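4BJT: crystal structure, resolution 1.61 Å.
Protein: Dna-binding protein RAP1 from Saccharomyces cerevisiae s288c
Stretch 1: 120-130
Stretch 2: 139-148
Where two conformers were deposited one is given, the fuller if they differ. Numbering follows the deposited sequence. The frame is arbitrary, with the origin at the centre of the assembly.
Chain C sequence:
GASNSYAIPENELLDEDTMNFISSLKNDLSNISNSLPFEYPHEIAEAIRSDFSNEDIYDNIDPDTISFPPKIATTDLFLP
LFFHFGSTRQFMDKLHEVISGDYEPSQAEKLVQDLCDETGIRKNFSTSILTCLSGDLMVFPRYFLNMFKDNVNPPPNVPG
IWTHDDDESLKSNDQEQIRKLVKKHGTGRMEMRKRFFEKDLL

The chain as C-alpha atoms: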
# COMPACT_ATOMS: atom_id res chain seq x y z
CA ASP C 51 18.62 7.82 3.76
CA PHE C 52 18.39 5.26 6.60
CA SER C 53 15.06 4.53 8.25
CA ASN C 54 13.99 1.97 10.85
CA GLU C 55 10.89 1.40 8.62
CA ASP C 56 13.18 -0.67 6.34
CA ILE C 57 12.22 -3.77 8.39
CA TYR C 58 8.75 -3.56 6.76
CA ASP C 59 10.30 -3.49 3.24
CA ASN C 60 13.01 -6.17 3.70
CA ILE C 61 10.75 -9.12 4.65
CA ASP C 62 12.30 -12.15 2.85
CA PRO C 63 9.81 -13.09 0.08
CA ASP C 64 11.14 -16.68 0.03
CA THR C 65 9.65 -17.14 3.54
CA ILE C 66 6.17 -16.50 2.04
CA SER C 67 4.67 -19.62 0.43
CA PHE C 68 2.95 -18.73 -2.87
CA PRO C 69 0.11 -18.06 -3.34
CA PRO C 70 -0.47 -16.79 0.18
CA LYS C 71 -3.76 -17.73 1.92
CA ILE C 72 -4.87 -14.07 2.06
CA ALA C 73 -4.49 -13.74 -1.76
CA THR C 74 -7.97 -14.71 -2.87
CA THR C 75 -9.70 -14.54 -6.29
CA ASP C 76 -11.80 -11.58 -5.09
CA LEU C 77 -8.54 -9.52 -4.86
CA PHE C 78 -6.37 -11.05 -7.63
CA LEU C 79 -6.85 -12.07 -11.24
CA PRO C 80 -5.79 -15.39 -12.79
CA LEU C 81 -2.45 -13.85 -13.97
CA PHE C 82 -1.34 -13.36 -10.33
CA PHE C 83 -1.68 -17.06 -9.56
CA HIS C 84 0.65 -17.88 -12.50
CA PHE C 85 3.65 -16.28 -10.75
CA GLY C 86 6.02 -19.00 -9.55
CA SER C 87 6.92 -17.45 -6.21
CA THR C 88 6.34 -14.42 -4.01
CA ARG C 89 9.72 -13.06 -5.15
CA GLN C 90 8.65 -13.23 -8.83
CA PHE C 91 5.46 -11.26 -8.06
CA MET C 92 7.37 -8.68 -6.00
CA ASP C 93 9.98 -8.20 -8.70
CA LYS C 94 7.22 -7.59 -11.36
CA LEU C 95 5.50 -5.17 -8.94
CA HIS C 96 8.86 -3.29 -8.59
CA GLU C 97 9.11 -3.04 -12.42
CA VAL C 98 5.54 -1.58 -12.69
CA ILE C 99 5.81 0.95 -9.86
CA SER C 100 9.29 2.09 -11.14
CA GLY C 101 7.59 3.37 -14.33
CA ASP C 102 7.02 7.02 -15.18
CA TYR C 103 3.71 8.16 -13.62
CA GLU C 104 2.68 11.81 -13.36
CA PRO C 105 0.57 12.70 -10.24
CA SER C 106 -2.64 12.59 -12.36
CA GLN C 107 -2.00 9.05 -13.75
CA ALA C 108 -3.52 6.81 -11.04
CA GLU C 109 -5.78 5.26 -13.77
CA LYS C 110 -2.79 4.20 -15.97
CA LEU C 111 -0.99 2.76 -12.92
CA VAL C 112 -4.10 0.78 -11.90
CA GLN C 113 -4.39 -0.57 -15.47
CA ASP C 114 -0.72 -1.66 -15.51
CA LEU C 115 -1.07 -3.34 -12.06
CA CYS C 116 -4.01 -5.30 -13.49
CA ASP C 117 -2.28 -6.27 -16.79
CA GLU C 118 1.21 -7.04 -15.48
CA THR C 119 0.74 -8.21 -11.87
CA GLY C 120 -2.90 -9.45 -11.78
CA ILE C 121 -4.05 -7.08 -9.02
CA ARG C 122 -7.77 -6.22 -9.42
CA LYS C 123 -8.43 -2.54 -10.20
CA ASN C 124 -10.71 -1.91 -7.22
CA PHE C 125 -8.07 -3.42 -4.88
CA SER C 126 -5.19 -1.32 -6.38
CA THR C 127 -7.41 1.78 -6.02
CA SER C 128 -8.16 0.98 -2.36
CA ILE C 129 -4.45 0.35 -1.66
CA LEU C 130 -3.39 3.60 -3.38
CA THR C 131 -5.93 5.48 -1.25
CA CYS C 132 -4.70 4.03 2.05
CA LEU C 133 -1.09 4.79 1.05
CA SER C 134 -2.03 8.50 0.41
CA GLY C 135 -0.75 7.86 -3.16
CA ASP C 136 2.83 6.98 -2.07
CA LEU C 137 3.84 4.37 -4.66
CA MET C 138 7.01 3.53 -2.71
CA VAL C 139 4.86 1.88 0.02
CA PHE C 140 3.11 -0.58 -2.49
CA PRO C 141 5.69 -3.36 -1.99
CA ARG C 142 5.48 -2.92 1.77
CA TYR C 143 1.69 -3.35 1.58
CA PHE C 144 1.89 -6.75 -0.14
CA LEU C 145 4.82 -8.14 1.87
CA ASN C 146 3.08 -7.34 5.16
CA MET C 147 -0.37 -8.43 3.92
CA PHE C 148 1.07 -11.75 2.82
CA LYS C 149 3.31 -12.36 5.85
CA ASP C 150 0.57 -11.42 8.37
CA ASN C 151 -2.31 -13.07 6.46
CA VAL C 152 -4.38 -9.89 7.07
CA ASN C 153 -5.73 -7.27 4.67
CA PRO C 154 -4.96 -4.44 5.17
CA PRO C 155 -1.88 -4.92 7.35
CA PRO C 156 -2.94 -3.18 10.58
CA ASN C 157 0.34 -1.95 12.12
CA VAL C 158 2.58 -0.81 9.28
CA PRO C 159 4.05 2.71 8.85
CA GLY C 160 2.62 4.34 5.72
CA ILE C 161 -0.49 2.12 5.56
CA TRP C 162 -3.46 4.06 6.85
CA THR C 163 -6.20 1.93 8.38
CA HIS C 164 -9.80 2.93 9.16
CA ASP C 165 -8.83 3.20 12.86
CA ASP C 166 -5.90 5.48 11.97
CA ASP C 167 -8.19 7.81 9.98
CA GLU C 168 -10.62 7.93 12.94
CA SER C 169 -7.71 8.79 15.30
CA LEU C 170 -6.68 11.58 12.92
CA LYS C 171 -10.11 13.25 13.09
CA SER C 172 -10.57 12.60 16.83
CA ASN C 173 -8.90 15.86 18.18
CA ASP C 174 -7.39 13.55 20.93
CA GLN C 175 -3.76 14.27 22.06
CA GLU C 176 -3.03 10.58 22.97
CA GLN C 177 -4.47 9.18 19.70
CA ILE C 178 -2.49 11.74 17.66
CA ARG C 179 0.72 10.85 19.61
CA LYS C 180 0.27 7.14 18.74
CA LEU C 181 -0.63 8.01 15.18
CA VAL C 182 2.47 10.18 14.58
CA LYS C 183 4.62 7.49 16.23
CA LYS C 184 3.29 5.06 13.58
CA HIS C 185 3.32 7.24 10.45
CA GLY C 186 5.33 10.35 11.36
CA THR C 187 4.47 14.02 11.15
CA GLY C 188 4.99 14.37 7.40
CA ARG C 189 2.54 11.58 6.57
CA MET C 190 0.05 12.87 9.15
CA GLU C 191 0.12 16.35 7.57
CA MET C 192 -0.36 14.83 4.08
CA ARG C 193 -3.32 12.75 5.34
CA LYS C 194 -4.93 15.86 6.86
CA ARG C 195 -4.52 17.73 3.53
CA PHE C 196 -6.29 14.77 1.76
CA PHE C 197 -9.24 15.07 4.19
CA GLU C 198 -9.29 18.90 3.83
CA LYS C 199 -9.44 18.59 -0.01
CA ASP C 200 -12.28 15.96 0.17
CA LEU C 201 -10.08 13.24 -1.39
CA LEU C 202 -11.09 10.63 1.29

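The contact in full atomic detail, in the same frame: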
# COMPACT_ATOMS: atom_id res chain seq x y z
N GLY C 120 -1.67 -8.75 -12.14
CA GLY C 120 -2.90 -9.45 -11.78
C GLY C 120 -3.56 -8.95 -10.51
O GLY C 120 -4.27 -9.71 -9.86
N ILE C 121 -3.37 -7.68 -10.17
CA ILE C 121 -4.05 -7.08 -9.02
C ILE C 121 -5.34 -6.45 -9.54
O ILE C 121 -5.29 -5.68 -10.50
CB ILE C 121 -3.17 -6.04 -8.32
CG1 ILE C 121 -1.80 -6.64 -7.89
CG2 ILE C 121 -3.93 -5.44 -7.11
CD1 ILE C 121 -0.76 -5.58 -7.65
N ARG C 122 -6.50 -6.78 -8.93
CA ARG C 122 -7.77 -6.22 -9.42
C ARG C 122 -7.80 -4.70 -9.23
O ARG C 122 -7.26 -4.18 -8.26
CB ARG C 122 -8.96 -6.88 -8.74
CG ARG C 122 -9.12 -8.34 -9.20
CD ARG C 122 -10.33 -9.00 -8.60
NE ARG C 122 -10.40 -10.42 -8.93
CZ ARG C 122 -10.88 -10.94 -10.06
NH1 ARG C 122 -11.39 -10.15 -11.01
NH2 ARG C 122 -10.89 -12.25 -10.24
N LYS C 123 -8.43 -3.99 -10.19
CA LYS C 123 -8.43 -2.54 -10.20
C LYS C 123 -9.02 -1.89 -8.95
O LYS C 123 -8.50 -0.86 -8.48
CB LYS C 123 -9.13 -2.01 -11.44
CG LYS C 123 -8.43 -2.35 -12.73
CD LYS C 123 -9.27 -1.83 -13.87
CE LYS C 123 -8.67 -2.14 -15.19
NZ LYS C 123 -9.54 -1.65 -16.31
N ASN C 124 -10.09 -2.46 -8.43
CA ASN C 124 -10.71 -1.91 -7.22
C ASN C 124 -9.79 -2.11 -5.99
O ASN C 124 -9.69 -1.22 -5.14
CB ASN C 124 -12.09 -2.48 -6.96
CG ASN C 124 -12.19 -3.97 -6.93
OD1 ASN C 124 -11.30 -4.69 -7.39
ND2 ASN C 124 -13.31 -4.47 -6.44
N PHE C 125 -9.04 -3.22 -5.95
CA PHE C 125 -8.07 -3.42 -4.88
C PHE C 125 -6.90 -2.45 -4.99
O PHE C 125 -6.55 -1.81 -4.00
CB PHE C 125 -7.60 -4.88 -4.88
CG PHE C 125 -6.71 -5.30 -3.73
CD1 PHE C 125 -6.88 -4.76 -2.46
CD2 PHE C 125 -5.83 -6.36 -3.87
CE1 PHE C 125 -6.12 -5.20 -1.39
CE2 PHE C 125 -5.07 -6.81 -2.80
CZ PHE C 125 -5.20 -6.22 -1.58
N SER C 126 -6.28 -2.29 -6.19
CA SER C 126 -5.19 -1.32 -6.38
C SER C 126 -5.63 0.10 -5.98
O SER C 126 -4.87 0.84 -5.36
CB SER C 126 -4.74 -1.29 -7.84
OG SER C 126 -4.05 -2.48 -8.12
N THR C 127 -6.87 0.45 -6.35
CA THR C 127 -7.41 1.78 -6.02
C THR C 127 -7.51 1.95 -4.51
O THR C 127 -7.11 3.01 -3.99
CB THR C 127 -8.77 1.99 -6.71
OG1 THR C 127 -8.54 1.91 -8.11
CG2 THR C 127 -9.39 3.35 -6.37
N SER C 128 -8.03 0.93 -3.82
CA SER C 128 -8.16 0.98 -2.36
C SER C 128 -6.78 1.07 -1.70
O SER C 128 -6.59 1.83 -0.74
CB SER C 128 -8.89 -0.25 -1.84
OG SER C 128 -10.26 -0.21 -2.24
N ILE C 129 -5.80 0.31 -2.22
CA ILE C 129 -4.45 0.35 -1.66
C ILE C 129 -3.87 1.75 -1.86
O ILE C 129 -3.35 2.36 -0.91
CB ILE C 129 -3.53 -0.71 -2.31
CG1 ILE C 129 -4.02 -2.14 -1.97
CG2 ILE C 129 -2.07 -0.53 -1.84
CD1 ILE C 129 -3.38 -3.19 -2.84
N LEU C 130 -3.94 2.29 -3.09
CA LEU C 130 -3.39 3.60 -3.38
C LEU C 130 -3.96 4.65 -2.44
O LEU C 130 -3.23 5.50 -1.93
CB LEU C 130 -3.70 4.02 -4.81
CG LEU C 130 -2.69 3.57 -5.81
CD1 LEU C 130 -3.28 3.63 -7.23
CD2 LEU C 130 -1.41 4.44 -5.70
N VAL C 139 5.37 2.73 -1.06
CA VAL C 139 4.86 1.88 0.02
C VAL C 139 4.05 0.67 -0.56
O VAL C 139 3.66 -0.21 0.20
CB VAL C 139 4.08 2.76 1.04
CG1 VAL C 139 3.66 1.96 2.26
CG2 VAL C 139 4.92 3.97 1.48
N PHE C 140 3.84 0.58 -1.90
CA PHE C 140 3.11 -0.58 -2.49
C PHE C 140 3.76 -1.90 -2.14
O PHE C 140 3.08 -2.84 -1.70
CB PHE C 140 3.01 -0.48 -4.01
CG PHE C 140 1.62 -0.25 -4.50
CD1 PHE C 140 0.73 -1.29 -4.59
CD2 PHE C 140 1.20 1.00 -4.87
CE1 PHE C 140 -0.57 -1.09 -5.06
CE2 PHE C 140 -0.10 1.21 -5.30
CZ PHE C 140 -0.96 0.15 -5.43
N PRO C 141 5.08 -2.06 -2.33
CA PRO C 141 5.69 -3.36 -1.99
C PRO C 141 5.52 -3.73 -0.52
O PRO C 141 5.20 -4.87 -0.18
CB PRO C 141 7.15 -3.18 -2.39
CG PRO C 141 7.10 -2.13 -3.46
CD PRO C 141 6.06 -1.16 -2.94
N ARG C 142 5.66 -2.74 0.35
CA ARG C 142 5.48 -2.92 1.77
C ARG C 142 4.07 -3.46 2.07
O ARG C 142 3.88 -4.30 2.95
CB ARG C 142 5.65 -1.54 2.45
CG ARG C 142 5.66 -1.63 3.92
CD ARG C 142 5.88 -0.27 4.58
NE ARG C 142 7.18 0.30 4.23
CZ ARG C 142 7.66 1.44 4.73
NH1 ARG C 142 6.92 2.18 5.55
NH2 ARG C 142 8.88 1.86 4.40
N TYR C 143 3.06 -2.93 1.37
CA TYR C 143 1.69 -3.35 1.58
C TYR C 143 1.58 -4.84 1.33
O TYR C 143 1.10 -5.58 2.20
CB TYR C 143 0.74 -2.56 0.68
CG TYR C 143 -0.73 -2.83 0.97
CD1 TYR C 143 -1.33 -4.03 0.58
CD2 TYR C 143 -1.48 -1.94 1.72
CE1 TYR C 143 -2.66 -4.29 0.89
CE2 TYR C 143 -2.83 -2.17 1.98
CZ TYR C 143 -3.41 -3.35 1.58
OH TYR C 143 -4.74 -3.53 1.89
N PHE C 144 2.03 -5.30 0.18
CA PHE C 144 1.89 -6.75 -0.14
C PHE C 144 2.74 -7.64 0.74
O PHE C 144 2.26 -8.68 1.18
CB PHE C 144 2.17 -7.01 -1.62
CG PHE C 144 1.08 -6.48 -2.50
CD1 PHE C 144 -0.15 -7.10 -2.54
CD2 PHE C 144 1.25 -5.34 -3.25
CE1 PHE C 144 -1.18 -6.60 -3.33
CE2 PHE C 144 0.21 -4.82 -4.01
CZ PHE C 144 -1.00 -5.46 -4.05
N LEU C 145 4.01 -7.27 1.02
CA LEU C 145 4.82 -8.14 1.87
C LEU C 145 4.18 -8.34 3.22
O LEU C 145 4.20 -9.45 3.74
CB LEU C 145 6.22 -7.57 2.07
CG LEU C 145 7.13 -7.59 0.85
CD1 LEU C 145 8.32 -6.63 1.04
CD2 LEU C 145 7.62 -9.01 0.56
N ASN C 146 3.66 -7.25 3.82
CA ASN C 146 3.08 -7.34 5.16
C ASN C 146 1.71 -8.02 5.13
O ASN C 146 1.41 -8.83 5.99
CB ASN C 146 3.07 -5.98 5.84
CG ASN C 146 4.47 -5.60 6.25
OD1 ASN C 146 4.91 -5.93 7.35
ND2 ASN C 146 5.19 -4.96 5.39
N MET C 147 0.90 -7.75 4.11
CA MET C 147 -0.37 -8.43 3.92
C MET C 147 -0.14 -9.94 3.84
O MET C 147 -0.81 -10.72 4.51
CB MET C 147 -1.02 -7.94 2.61
CG MET C 147 -2.31 -8.69 2.24
SD MET C 147 -2.70 -8.26 0.53
CE MET C 147 -4.17 -9.29 0.17
N PHE C 148 0.80 -10.34 3.01
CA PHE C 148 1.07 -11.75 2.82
C PHE C 148 1.70 -12.42 4.03
O PHE C 148 1.30 -13.54 4.37
CB PHE C 148 1.98 -11.96 1.61
CG PHE C 148 1.51 -11.49 0.25
CD1 PHE C 148 0.16 -11.34 -0.02
CD2 PHE C 148 2.39 -11.45 -0.81
CE1 PHE C 148 -0.27 -11.01 -1.31
CE2 PHE C 148 1.96 -11.13 -2.09
CZ PHE C 148 0.62 -10.97 -2.33

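The contact between residues 120-130 and 139-148 is made mainly by two helices, 123-130 and 140-148, whose axes cross at 109° and come no closer than 11.3 Å, with Ile121 joining from the loop before the first. At that spacing the backbones do not touch: the nearest CA atoms, those of Ile129 and Phe140, are 7.7 Å apart, and large side chains fill the gap. The stretches bury 420 Å² between them, and no hydrogen bond crosses the interface; it is held by the packing of apolar and aromatic groups.

Ile129 is the centre of this packing. Its CA-to-CB bond points toward the second helix, and with chi1 in m and chi2 in t its two branches reach three different rings. CG2 lies over one face of Phe140, 4.0 Å from the ring centroid, and CG1 lies over one face of Tyr143, 3.9 Å from that centroid, so that both form CH-pi contacts. Beyond CG1, the same branch ends in CD1, 3.5 Å from CZ of Phe144. A beta-branched side chain suits this place because its two arms leave CB in different directions and can serve neighbouring rings at once.

Two further aliphatic side chains add to the packing around Phe144 and Phe140. Ile121 points its CB toward the second stretch and sets CD1 3.6 Å from CZ of Phe144. Leu130 starts out sideways, but its end turns inward, and CD2 meets the edge of the Phe140 ring 3.5 Å from CE2. The same ring edge faces the backbone of the first helix, with CZ of Phe140 4.0 Å from O of Ser126; that carbonyl oxygen also accepts the helical hydrogen bond from N of Leu130. The small side chain of Ser126 contributes little to the contact. Phe140 reaches in from a sideways start with chi1 at -112°, between the usual wells, and has the largest area covered by the opposing stretch.

Aromatic and sulfur contacts are gathered around Phe125. Its CB also leaves sideways, yet the t rotamer carries the ring to the second helix, where CE2 is 3.9 Å from CE1 of Phe144 and CZ is 4.0 Å from CE1 of Tyr143. The hydroxyl of Tyr143 sits at the edge of the Phe125 ring, with OH 3.9 Å from CE1, and is hydrogen-bonded elsewhere in the structure, so the polar end of this buried residue is satisfied. Met147, extended with all three chi angles in t, places CE 3.7 Å from CZ of Phe125, while its SD lies at the ring edge, 5.2 Å from the centroid. A long, unbranched side chain allows this reach from the last turn of the stretch.

Away from the contact, Thr127, whose CB points away from the second stretch, returns its OG1 to O of Lys123 at 2.8 Å, and in the second helix ND2 of Asn146 donates to O of Arg142, also at 2.8 Å.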